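Local atomic coordinates of 4-alpha-glucanotransferase (Corynebacterium glutamicum, PDB entry 5B68), a protein that belongs to the amylomaltase (disproportionating enzyme) family, whose main domain is built on a TIM barrel and is joined here to an N-terminal beta-sandwich domain. Residues A224-P229 against A332-A337; I248-I253 against A291-V296. All coordinates share one frame; numbering follows the deposited sequence.

Contact 1 (A224-P229 against A332-A337); sequences AEPLPP and ADRETA
Arg334 of helix 307-338 lays its guanidinium group against Glu225 and Pro226 of the loop 224-229. The two charged groups do not pair directly. Glu225 meets the arginine through its methylene groups, not its carboxylate: CG of Glu225 lies 3.7 Å from NH1 of Arg334, and CB of Glu225 is 3.9 Å from the same nitrogen. The carboxylate and guanidinium planes are turned 48° apart. Glu225 OE2 stays 5.3 Å from Arg334 NH2, too far for a salt bridge. The bend of the glutamate at chi2 (89°) turns its carboxylate back to its own loop, where OE1 is hydrogen-bonded to Glu231 N and to Thr230 OG1.

Van der Waals packing supplies the rest. Pro226 CD sits 4.1 Å above one guanidinium face, offset toward the rim. The proline ring also reaches the stem of the arginine, with its CG 4.1 Å from CB of Arg334. Beyond it, Leu227 sends CD2 to the helix backbone, 4.2 Å from CA of Glu335, and its CD1 faces the CG methylene of Glu335. OE2 of Glu335 is hydrogen-bonded to Tyr356 OH of helix 349-376.

No hydrogen bond joins the two segments. They are held by van der Waals packing, and the opposite charges of Glu225 and Arg334 probably add only a weak longer-range attraction.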
loop_
_atom_site.group_PDB
_atom_site.type_symbol
_atom_site.label_atom_id
_atom_site.label_comp_id
_atom_site.label_asym_id
_atom_site.label_seq_id
_atom_site.Cartn_x
_atom_site.Cartn_y
_atom_site.Cartn_z
ATOM N N ALA A 224 12.439 5.673 0.735
ATOM C CA ALA A 224 12.214 7.084 0.877
ATOM C C ALA A 224 13.436 7.788 0.301
ATOM O O ALA A 224 14.061 7.282 -0.587
ATOM C CB ALA A 224 11.972 7.457 2.325
ATOM N N GLU A 225 13.739 8.972 0.786
ATOM C CA GLU A 225 14.945 9.661 0.378
ATOM C C GLU A 225 16.193 8.790 0.497
ATOM O O GLU A 225 16.310 8.041 1.433
ATOM C CB GLU A 225 15.094 10.936 1.199
ATOM C CG GLU A 225 13.986 11.943 0.956
ATOM C CD GLU A 225 12.783 11.776 1.870
ATOM O OE1 GLU A 225 12.747 10.817 2.643
ATOM O OE2 GLU A 225 11.864 12.599 1.798
ATOM N N PRO A 226 17.098 8.871 -0.481
ATOM C CA PRO A 226 18.260 8.031 -0.515
ATOM C C PRO A 226 19.365 8.420 0.449
ATOM O O PRO A 226 20.333 7.655 0.578
ATOM C CB PRO A 226 18.776 8.193 -1.962
ATOM C CG PRO A 226 18.330 9.551 -2.369
ATOM C CD PRO A 226 17.083 9.879 -1.564
ATOM N N LEU A 227 19.260 9.567 1.104
ATOM C CA LEU A 227 20.149 9.922 2.207
ATOM C C LEU A 227 19.387 10.845 3.141
ATOM O O LEU A 227 18.426 11.429 2.724
ATOM C CB LEU A 227 21.448 10.561 1.720
ATOM C CG LEU A 227 21.384 11.887 0.993
ATOM C CD1 LEU A 227 22.782 12.367 0.647
ATOM C CD2 LEU A 227 20.547 11.779 -0.259
ATOM N N PRO A 228 19.797 10.989 4.388
ATOM C CA PRO A 228 19.048 11.836 5.321
ATOM C C PRO A 228 19.124 13.301 4.923
ATOM O O PRO A 228 20.094 13.626 4.279
ATOM C CB PRO A 228 19.769 11.640 6.650
ATOM C CG PRO A 228 20.921 10.759 6.397
ATOM C CD PRO A 228 21.064 10.512 4.946
ATOM N N PRO A 229 18.112 14.222 5.275
ATOM C CA PRO A 229 17.026 13.681 6.107
ATOM C C PRO A 229 15.977 12.886 5.353
ATOM O O PRO A 229 15.731 13.158 4.202
ATOM C CB PRO A 229 16.382 14.922 6.705
ATOM C CG PRO A 229 16.404 15.872 5.604
ATOM C CD PRO A 229 17.785 15.722 5.063
ATOM N N ALA A 332 21.262 8.861 -7.370
ATOM C CA ALA A 332 22.591 9.457 -7.676
ATOM C C ALA A 332 22.472 10.947 -7.897
ATOM O O ALA A 332 23.217 11.772 -7.288
ATOM C CB ALA A 332 23.184 8.719 -8.880
ATOM N N ASP A 333 21.465 11.361 -8.658
ATOM C CA ASP A 333 21.252 12.775 -8.896
ATOM C C ASP A 333 20.903 13.563 -7.628
ATOM O O ASP A 333 21.357 14.713 -7.504
ATOM C CB ASP A 333 20.190 13.022 -9.948
ATOM C CG ASP A 333 20.649 12.640 -11.343
ATOM O OD1 ASP A 333 21.880 12.509 -11.558
ATOM O OD2 ASP A 333 19.753 12.430 -12.183
ATOM N N ARG A 334 20.068 12.998 -6.760
ATOM C CA ARG A 334 19.703 13.637 -5.505
ATOM C C ARG A 334 20.889 13.760 -4.559
ATOM O O ARG A 334 21.094 14.771 -3.935
ATOM C CB ARG A 334 18.568 12.870 -4.826
ATOM C CG ARG A 334 17.186 13.279 -5.313
ATOM C CD ARG A 334 16.631 14.447 -4.515
ATOM N NE ARG A 334 16.962 14.252 -3.111
ATOM C CZ ARG A 334 16.088 14.112 -2.119
ATOM N NH1 ARG A 334 16.535 13.900 -0.895
ATOM N NH2 ARG A 334 14.792 14.195 -2.337
ATOM N N GLU A 335 21.667 12.704 -4.472
ATOM C CA GLU A 335 22.868 12.702 -3.668
ATOM C C GLU A 335 23.833 13.826 -4.146
ATOM O O GLU A 335 24.392 14.599 -3.356
ATOM C CB GLU A 335 23.594 11.354 -3.708
ATOM C CG GLU A 335 24.957 11.439 -3.033
ATOM C CD GLU A 335 25.728 10.166 -2.880
ATOM O OE1 GLU A 335 26.935 10.266 -2.590
ATOM O OE2 GLU A 335 25.198 9.061 -3.046
ATOM N N THR A 336 24.069 13.864 -5.448
ATOM C CA THR A 336 25.022 14.855 -6.002
ATOM C C THR A 336 24.575 16.307 -5.777
ATOM O O THR A 336 25.409 17.160 -5.493
ATOM C CB THR A 336 25.251 14.551 -7.467
ATOM O OG1 THR A 336 25.767 13.201 -7.570
ATOM C CG2 THR A 336 26.192 15.603 -8.042
ATOM N N ALA A 337 23.273 16.581 -5.912
ATOM C CA ALA A 337 22.669 17.892 -5.667
ATOM C C ALA A 337 22.756 18.343 -4.213
ATOM O O ALA A 337 22.849 19.551 -3.970
ATOM C CB ALA A 337 21.206 17.907 -6.106
#

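Contact 2 (I248-I253 against A291-V296); sequences IRVEDI and AAKLQV
Ile248 meets helix 286-301 through its backbone. Its carbonyl O accepts a hydrogen bond of 2.7 Å from NZ of Lys293. The ammonium group approaches from above the carbonyl plane, 37° out of it, with a C=O...N angle of 142°. The lysine has chi2, chi3 and chi4 all near 180°, an extended chain that carries NZ from the helix to the loop. Its CD and CE also pass the carbonyl, CE lying 3.4 Å from Ile248 O. A second carbonyl, Ile246 O, accepts from the same NZ, and two backbone oxygens of the loop thus grip the ammonium group of this buried lysine.

Arg249 points away from the helix and forms salt bridges with Asp197 and Asp200.

Val250 makes the apolar half of the contact, and its side chain points at the helix. Its CG2 lies 3.8 Å from CG1 of Val296, and its CB is 4.0 Å from that methyl. CG1 of Val296 is anti to the backbone N (chi1 174°), the position that brings it to Val250. The other branch of Val250, CG1, lies 4.3 Å from the CG methylene of Lys293. Trp193 touches the side chains of both Val250 and Lys293. Val250 also opens a short 3-10 turn, 250-252, in which Ile253 N bonds to Val250 O.

The arrangement is a loop packed on a helix, tied by a lysine to backbone carbonyls. Both belong to the largely helical insertion between strands 215-218 and 382-387 of the TIM barrel.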
loop_
_atom_site.group_PDB
_atom_site.type_symbol
_atom_site.label_atom_id
_atom_site.label_comp_id
_atom_site.label_asym_id
_atom_site.label_seq_id
_atom_site.Cartn_x
_atom_site.Cartn_y
_atom_site.Cartn_z
ATOM N N ILE A 248 18.629 -2.360 5.955
ATOM C CA ILE A 248 19.691 -3.268 5.791
ATOM C C ILE A 248 20.456 -3.445 7.112
ATOM O O ILE A 248 20.778 -2.427 7.788
ATOM C CB ILE A 248 20.678 -2.761 4.741
ATOM C CG1 ILE A 248 20.026 -2.760 3.331
ATOM C CG2 ILE A 248 21.906 -3.628 4.729
ATOM C CD1 ILE A 248 20.894 -2.041 2.299
ATOM N N ARG A 249 20.734 -4.688 7.486
ATOM C CA ARG A 249 21.660 -4.939 8.576
ATOM C C ARG A 249 22.998 -5.170 7.944
ATOM O O ARG A 249 23.232 -6.171 7.309
ATOM C CB ARG A 249 21.315 -6.169 9.390
ATOM C CG ARG A 249 22.394 -6.444 10.425
ATOM C CD ARG A 249 21.972 -7.364 11.545
ATOM N NE ARG A 249 20.925 -6.821 12.388
ATOM C CZ ARG A 249 20.513 -7.428 13.485
ATOM N NH1 ARG A 249 21.085 -8.558 13.837
ATOM N NH2 ARG A 249 19.542 -6.929 14.214
ATOM N N VAL A 250 23.889 -4.232 8.153
ATOM C CA VAL A 250 25.115 -4.238 7.355
ATOM C C VAL A 250 26.004 -5.392 7.670
ATOM O O VAL A 250 26.714 -5.939 6.795
ATOM C CB VAL A 250 25.861 -2.864 7.446
ATOM C CG1 VAL A 250 24.968 -1.701 7.032
ATOM C CG2 VAL A 250 26.478 -2.639 8.834
ATOM N N GLU A 251 26.009 -5.785 8.956
ATOM C CA GLU A 251 26.790 -6.941 9.404
ATOM C C GLU A 251 26.381 -8.275 8.775
ATOM O O GLU A 251 27.185 -9.197 8.734
ATOM C CB GLU A 251 26.829 -7.067 10.953
ATOM C CG GLU A 251 27.371 -5.845 11.692
ATOM C CD GLU A 251 26.324 -4.837 12.104
ATOM O OE1 GLU A 251 25.159 -4.826 11.534
ATOM O OE2 GLU A 251 26.659 -4.036 13.004
ATOM N N ASP A 252 25.153 -8.374 8.243
ATOM C CA ASP A 252 24.736 -9.604 7.541
ATOM C C ASP A 252 25.145 -9.675 6.068
ATOM O O ASP A 252 24.980 -10.724 5.410
ATOM C CB ASP A 252 23.177 -9.717 7.598
ATOM C CG ASP A 252 22.647 -10.019 8.981
ATOM O OD1 ASP A 252 23.442 -10.302 9.909
ATOM O OD2 ASP A 252 21.423 -9.939 9.166
ATOM N N ILE A 253 25.734 -8.607 5.533
ATOM C CA ILE A 253 26.129 -8.651 4.139
ATOM C C ILE A 253 27.380 -9.577 4.031
ATOM O O ILE A 253 28.355 -9.337 4.734
ATOM C CB ILE A 253 26.434 -7.248 3.584
ATOM C CG1 ILE A 253 25.281 -6.235 3.746
ATOM C CG2 ILE A 253 26.846 -7.377 2.111
ATOM C CD1 ILE A 253 25.696 -4.764 3.661
ATOM N N ALA A 291 22.468 7.741 7.945
ATOM C CA ALA A 291 23.762 8.310 7.546
ATOM C C ALA A 291 24.895 7.372 7.891
ATOM O O ALA A 291 25.775 7.147 7.091
ATOM C CB ALA A 291 23.969 9.696 8.162
ATOM N N ALA A 292 24.859 6.780 9.080
ATOM C CA ALA A 292 25.900 5.849 9.475
ATOM C C ALA A 292 25.908 4.529 8.686
ATOM O O ALA A 292 26.951 4.034 8.245
ATOM C CB ALA A 292 25.788 5.593 10.976
ATOM N N LYS A 293 24.712 3.946 8.457
ATOM C CA LYS A 293 24.660 2.786 7.592
ATOM C C LYS A 293 25.195 3.088 6.169
ATOM O O LYS A 293 25.884 2.288 5.601
ATOM C CB LYS A 293 23.230 2.237 7.523
ATOM C CG LYS A 293 22.798 1.537 8.837
ATOM C CD LYS A 293 21.484 0.777 8.676
ATOM C CE LYS A 293 21.026 0.138 10.030
ATOM N NZ LYS A 293 19.927 -0.829 9.796
ATOM N N LEU A 294 24.797 4.226 5.628
ATOM C CA LEU A 294 25.170 4.567 4.233
ATOM C C LEU A 294 26.701 4.654 4.126
ATOM O O LEU A 294 27.323 4.156 3.180
ATOM C CB LEU A 294 24.499 5.843 3.785
ATOM C CG LEU A 294 23.008 5.693 3.477
ATOM C CD1 LEU A 294 22.219 6.983 3.539
ATOM C CD2 LEU A 294 22.869 4.956 2.152
ATOM N N GLN A 295 27.315 5.222 5.153
ATOM C CA GLN A 295 28.757 5.300 5.199
ATOM C C GLN A 295 29.420 3.928 5.202
ATOM O O GLN A 295 30.393 3.690 4.500
ATOM C CB GLN A 295 29.201 6.101 6.410
ATOM C CG GLN A 295 30.706 6.151 6.533
ATOM C CD GLN A 295 31.117 7.087 7.639
ATOM O OE1 GLN A 295 31.935 7.986 7.429
ATOM N NE2 GLN A 295 30.502 6.923 8.818
ATOM N N VAL A 296 28.897 2.996 5.992
ATOM C CA VAL A 296 29.422 1.672 5.971
ATOM C C VAL A 296 29.160 0.977 4.634
ATOM O O VAL A 296 30.033 0.241 4.127
ATOM C CB VAL A 296 28.773 0.802 7.107
ATOM C CG1 VAL A 296 29.204 -0.639 7.003
ATOM C CG2 VAL A 296 29.097 1.447 8.459
#

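The two contacts lie on the same side of the chain's centre, their own centres about 16 Å apart. Both draw on the long loop between strand 215-218 of the barrel and helix 261-277. Along the chain the order is 224-229, 248-253, 291-296, 332-337, so contact 1 encloses contact 2. Their helices, 286-301 and 307-338, follow each other. The contacts also touch directly: Leu294 CD1 packs on Pro226 O at 3.6 Å, and Ala291 CB meets Pro228 CG at 3.7 Å. Loop 224-229 therefore lies against both helices. Together the contacts join the loop after the second barrel strand to the helices that follow it.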